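Local atomic coordinates of hypothetical protein DUF871 (Enterococcus faecalis, PDB entry 2P0O), a protein that is of unknown function but has a TIM-barrel domain and a cyclophilin-like domain of the 6-phospho-N-acetylmuramidase family, consistent with hydrolysis of a phosphorylated muramyl sugar. Residues R199-M211 / I339-A351. Residues are numbered along the deposited sequence; the frame is centred on the assembly and turned at random.
Unlike the reference sequence in segment 339-351: Asp-340 (reference Glu). With NA (sodium ion), chain C.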
loop_
_atom_site.group_PDB
_atom_site.type_symbol
_atom_site.label_atom_id
_atom_site.label_comp_id
_atom_site.label_asym_id
_atom_site.label_seq_id
_atom_site.Cartn_x
_atom_site.Cartn_y
_atom_site.Cartn_z
ATOM N N ARG A 199 -5.001 -2.629 -10.530
ATOM C CA ARG A 199 -5.898 -1.659 -11.130
ATOM C C ARG A 199 -7.292 -1.836 -10.546
ATOM O O ARG A 199 -7.885 -2.910 -10.648
ATOM C CB ARG A 199 -5.918 -1.826 -12.669
ATOM C CG ARG A 199 -6.956 -0.937 -13.421
ATOM C CD ARG A 199 -6.393 0.420 -13.797
ATOM N NE ARG A 199 -5.069 0.351 -14.420
ATOM C CZ ARG A 199 -4.202 1.361 -14.462
ATOM N NH1 ARG A 199 -4.505 2.545 -13.928
ATOM N NH2 ARG A 199 -3.042 1.185 -15.086
ATOM N N GLY A 200 -7.798 -0.760 -9.946
ATOM C CA GLY A 200 -9.122 -0.760 -9.346
ATOM C C GLY A 200 -9.242 -1.669 -8.134
ATOM O O GLY A 200 -10.363 -2.017 -7.754
ATOM N N GLN A 201 -8.106 -2.071 -7.542
ATOM C CA GLN A 201 -8.147 -2.980 -6.376
ATOM C C GLN A 201 -8.003 -2.214 -5.032
ATOM O O GLN A 201 -7.621 -1.047 -5.017
ATOM C CB GLN A 201 -7.078 -4.095 -6.463
ATOM C CG GLN A 201 -7.200 -5.069 -7.665
ATOM C CD GLN A 201 -8.600 -5.636 -7.862
ATOM O OE1 GLN A 201 -9.186 -6.234 -6.959
ATOM N NE2 GLN A 201 -9.149 -5.439 -9.052
ATOM N N ASN A 202 -8.341 -2.882 -3.932
ATOM C CA ASN A 202 -8.211 -2.333 -2.577
ATOM C C ASN A 202 -6.749 -1.960 -2.361
ATOM O O ASN A 202 -5.894 -2.830 -2.382
ATOM C CB ASN A 202 -8.643 -3.391 -1.535
ATOM C CG ASN A 202 -8.610 -2.861 -0.106
ATOM O OD1 ASN A 202 -7.833 -1.957 0.230
ATOM N ND2 ASN A 202 -9.469 -3.402 0.734
ATOM N N PRO A 203 -6.463 -0.659 -2.220
ATOM C CA PRO A 203 -5.089 -0.205 -1.987
ATOM C C PRO A 203 -4.439 -0.789 -0.735
ATOM O O PRO A 203 -3.220 -1.041 -0.730
ATOM C CB PRO A 203 -5.228 1.327 -1.858
ATOM C CG PRO A 203 -6.541 1.654 -2.514
ATOM C CD PRO A 203 -7.422 0.462 -2.334
ATOM N N PHE A 204 -5.216 -0.995 0.324
ATOM C CA PHE A 204 -4.670 -1.587 1.550
ATOM C C PHE A 204 -4.140 -2.986 1.285
ATOM O O PHE A 204 -3.034 -3.309 1.697
ATOM C CB PHE A 204 -5.710 -1.584 2.698
ATOM C CG PHE A 204 -5.347 -2.483 3.868
ATOM C CD1 PHE A 204 -4.390 -2.086 4.799
ATOM C CD2 PHE A 204 -5.985 -3.710 4.045
ATOM C CE1 PHE A 204 -4.046 -2.899 5.878
ATOM C CE2 PHE A 204 -5.653 -4.537 5.115
ATOM C CZ PHE A 204 -4.667 -4.139 6.038
ATOM N N ALA A 205 -4.946 -3.819 0.616
ATOM C CA ALA A 205 -4.513 -5.174 0.313
ATOM C C ALA A 205 -3.293 -5.152 -0.622
ATOM O O ALA A 205 -2.412 -5.983 -0.503
ATOM C CB ALA A 205 -5.654 -5.982 -0.336
ATOM N N ALA A 206 -3.277 -4.206 -1.558
ATOM C CA ALA A 206 -2.194 -4.095 -2.520
ATOM C C ALA A 206 -0.883 -3.736 -1.808
ATOM O O ALA A 206 0.137 -4.397 -2.020
ATOM C CB ALA A 206 -2.555 -3.047 -3.592
ATOM N N ALA A 207 -0.951 -2.745 -0.916
ATOM C CA ALA A 207 0.214 -2.251 -0.174
ATOM C C ALA A 207 0.788 -3.293 0.767
ATOM O O ALA A 207 1.979 -3.599 0.734
ATOM C CB ALA A 207 -0.130 -0.939 0.593
ATOM N N VAL A 208 -0.077 -3.861 1.598
ATOM C CA VAL A 208 0.354 -4.899 2.497
ATOM C C VAL A 208 1.002 -6.077 1.748
ATOM O O VAL A 208 2.074 -6.561 2.169
ATOM C CB VAL A 208 -0.801 -5.338 3.461
ATOM C CG1 VAL A 208 -0.332 -6.458 4.399
ATOM C CG2 VAL A 208 -1.241 -4.144 4.290
ATOM N N GLY A 209 0.385 -6.535 0.660
ATOM C CA GLY A 209 0.963 -7.662 -0.090
ATOM C C GLY A 209 2.339 -7.328 -0.636
ATOM O O GLY A 209 3.272 -8.116 -0.509
ATOM N N LEU A 210 2.482 -6.132 -1.199
ATOM C CA LEU A 210 3.758 -5.705 -1.755
ATOM C C LEU A 210 4.832 -5.602 -0.694
ATOM O O LEU A 210 5.956 -6.033 -0.898
ATOM C CB LEU A 210 3.608 -4.358 -2.470
ATOM C CG LEU A 210 3.039 -4.452 -3.870
ATOM C CD1 LEU A 210 3.025 -3.057 -4.465
ATOM C CD2 LEU A 210 3.865 -5.422 -4.774
HETATM N N MSE A 211 4.467 -5.047 0.455
HETATM C CA MSE A 211 5.385 -4.880 1.556
HETATM C C MSE A 211 5.908 -6.235 2.047
HETATM O O MSE A 211 7.063 -6.340 2.479
HETATM C CB MSE A 211 4.711 -4.102 2.693
HETATM C CG MSE A 211 5.719 -3.519 3.729
HETATM SE SE MSE A 211 6.870 -2.097 2.911
HETATM C CE MSE A 211 8.536 -2.896 3.531
ATOM N N ILE A 339 -17.180 -9.036 1.614
ATOM C CA ILE A 339 -17.474 -8.015 0.598
ATOM C C ILE A 339 -16.479 -8.117 -0.561
ATOM O O ILE A 339 -15.281 -8.322 -0.340
ATOM C CB ILE A 339 -17.471 -6.597 1.307
ATOM C CG1 ILE A 339 -18.760 -6.418 2.121
ATOM C CG2 ILE A 339 -17.240 -5.419 0.382
ATOM C CD1 ILE A 339 -20.000 -6.983 1.495
ATOM N N ASP A 340 -16.983 -7.999 -1.783
ATOM C CA ASP A 340 -16.144 -8.180 -2.975
ATOM C C ASP A 340 -14.821 -7.427 -2.826
ATOM O O ASP A 340 -13.747 -7.986 -3.041
ATOM C CB ASP A 340 -16.881 -7.705 -4.238
ATOM C CG ASP A 340 -16.235 -8.191 -5.512
ATOM O OD1 ASP A 340 -15.073 -8.630 -5.459
ATOM O OD2 ASP A 340 -16.894 -8.136 -6.591
ATOM N N LYS A 341 -14.926 -6.162 -2.446
ATOM C CA LYS A 341 -13.786 -5.261 -2.319
ATOM C C LYS A 341 -12.745 -5.732 -1.283
ATOM O O LYS A 341 -11.566 -5.399 -1.395
ATOM C CB LYS A 341 -14.285 -3.819 -2.038
ATOM C CG LYS A 341 -13.288 -2.869 -1.315
ATOM C CD LYS A 341 -12.397 -2.038 -2.276
ATOM C CE LYS A 341 -11.885 -0.742 -1.614
ATOM N NZ LYS A 341 -11.206 0.245 -2.596
ATOM N N ASP A 342 -13.148 -6.518 -0.294
ATOM C CA ASP A 342 -12.183 -6.958 0.709
ATOM C C ASP A 342 -11.579 -8.322 0.417
ATOM O O ASP A 342 -10.650 -8.765 1.093
ATOM C CB ASP A 342 -12.768 -6.895 2.130
ATOM C CG ASP A 342 -12.948 -5.467 2.614
ATOM O OD1 ASP A 342 -12.329 -4.550 2.024
ATOM O OD2 ASP A 342 -13.733 -5.235 3.562
ATOM N N GLN A 343 -12.059 -8.969 -0.631
ATOM C CA GLN A 343 -11.576 -10.320 -0.895
ATOM C C GLN A 343 -10.097 -10.438 -1.267
ATOM O O GLN A 343 -9.533 -11.502 -1.132
ATOM C CB GLN A 343 -12.473 -10.991 -1.946
ATOM C CG GLN A 343 -13.809 -11.436 -1.318
ATOM C CD GLN A 343 -14.731 -12.094 -2.317
ATOM O OE1 GLN A 343 -14.274 -12.714 -3.253
ATOM N NE2 GLN A 343 -16.030 -11.958 -2.118
ATOM N N THR A 344 -9.458 -9.379 -1.756
ATOM C CA THR A 344 -8.011 -9.459 -1.982
ATOM C C THR A 344 -7.187 -9.417 -0.674
ATOM O O THR A 344 -5.984 -9.572 -0.693
ATOM C CB THR A 344 -7.496 -8.373 -2.910
ATOM O OG1 THR A 344 -7.906 -7.091 -2.407
ATOM C CG2 THR A 344 -8.011 -8.588 -4.362
ATOM N N ILE A 345 -7.837 -9.178 0.455
ATOM C CA ILE A 345 -7.161 -9.251 1.752
ATOM C C ILE A 345 -6.984 -10.716 2.173
ATOM O O ILE A 345 -5.995 -11.077 2.849
ATOM C CB ILE A 345 -7.963 -8.487 2.837
ATOM C CG1 ILE A 345 -8.058 -7.010 2.451
ATOM C CG2 ILE A 345 -7.340 -8.687 4.238
ATOM C CD1 ILE A 345 -9.161 -6.222 3.234
ATOM N N LEU A 346 -7.915 -11.567 1.742
ATOM C CA LEU A 346 -7.895 -12.992 2.155
ATOM C C LEU A 346 -6.585 -13.745 1.967
ATOM O O LEU A 346 -6.218 -14.445 2.874
ATOM C CB LEU A 346 -9.057 -13.832 1.561
ATOM C CG LEU A 346 -10.481 -13.362 1.912
ATOM C CD1 LEU A 346 -11.522 -14.039 1.019
ATOM C CD2 LEU A 346 -10.770 -13.582 3.421
ATOM N N PRO A 347 -5.930 -13.668 0.780
ATOM C CA PRO A 347 -4.608 -14.332 0.663
ATOM C C PRO A 347 -3.502 -13.705 1.528
ATOM O O PRO A 347 -2.418 -14.273 1.622
ATOM C CB PRO A 347 -4.233 -14.162 -0.814
ATOM C CG PRO A 347 -5.429 -13.568 -1.508
ATOM C CD PRO A 347 -6.344 -13.013 -0.480
ATOM N N LEU A 348 -3.758 -12.540 2.130
ATOM C CA LEU A 348 -2.779 -11.896 2.998
ATOM C C LEU A 348 -2.794 -12.496 4.397
ATOM O O LEU A 348 -1.840 -12.318 5.202
ATOM C CB LEU A 348 -3.043 -10.392 3.099
ATOM C CG LEU A 348 -2.880 -9.630 1.782
ATOM C CD1 LEU A 348 -2.953 -8.151 2.101
ATOM C CD2 LEU A 348 -1.538 -10.013 1.108
ATOM N N ILE A 349 -3.875 -13.212 4.682
ATOM C CA ILE A 349 -4.120 -13.741 6.012
ATOM C C ILE A 349 -3.444 -15.106 6.084
ATOM O O ILE A 349 -3.967 -16.123 5.604
ATOM C CB ILE A 349 -5.611 -13.812 6.315
ATOM C CG1 ILE A 349 -6.196 -12.413 6.238
ATOM C CG2 ILE A 349 -5.871 -14.329 7.730
ATOM C CD1 ILE A 349 -7.681 -12.408 6.275
ATOM N N LYS A 350 -2.258 -15.082 6.648
ATOM C CA LYS A 350 -1.410 -16.257 6.771
ATOM C C LYS A 350 -1.665 -17.047 8.057
ATOM O O LYS A 350 -2.504 -16.665 8.904
ATOM C CB LYS A 350 0.073 -15.836 6.742
ATOM C CG LYS A 350 0.636 -15.850 5.358
ATOM C CD LYS A 350 0.716 -14.492 4.740
ATOM C CE LYS A 350 0.294 -14.587 3.273
ATOM N NZ LYS A 350 0.991 -15.662 2.507
ATOM N N ALA A 351 -0.925 -18.152 8.178
ATOM C CA ALA A 351 -0.862 -18.949 9.396
ATOM C C ALA A 351 -0.694 -17.994 10.598
ATOM O O ALA A 351 0.197 -17.132 10.601
ATOM C CB ALA A 351 0.347 -19.955 9.317
HETATM NA NA NA C . 9.318 -6.257 1.687
HETATM O O HOH W 1 -9.787 -5.219 -4.028
HETATM O O HOH W 2 -6.078 -5.332 -3.644
#
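Thr-344 OG1 is gripped by two waters that reach across to Asn-202. One lies 2.8 Å from Thr-344 OG1 and donates to Asn-202 O. The other, 3.1 Å from Thr-344 OG1, accepts from Asn-202 N at 2.7 Å and donates to Lys-341 O and Gln-201 OE1. With chi1 at 54°, OG1 sits between the backbone N and the carbonyl carbon of Thr-344, turned to the waters and 3.3 Å from Ala-205 CB.

Asn-202 is also the N-cap of helix 203-212, its OD1 accepting weakly from Phe-204 N and Ala-205 N; its ND2 donates a hydrogen bond to Gln-233 OE1. The Lys-341 side chain crosses that of Asn-202 at about a right angle and carries NZ past Pro-203 CD to a salt bridge with Asp-181, while Asp-342 OD2 forms one with Arg-229.

Farther along the helix the contact turns apolar. Ile-345 CG1 packs 3.8 Å from Ala-205 CB, and Ile-345 CD1 meets the Phe-204 ring edge, 4.1 Å from CD2. Leu-348 CD1 faces Val-208 CB at 3.8 Å, and Leu-348 CD2 lies 3.6 Å from Gly-209 CA.

With no clear direct hydrogen bond, joining barrel helix to the 332-337/354-359 loop depends on bridging waters and apolar contact.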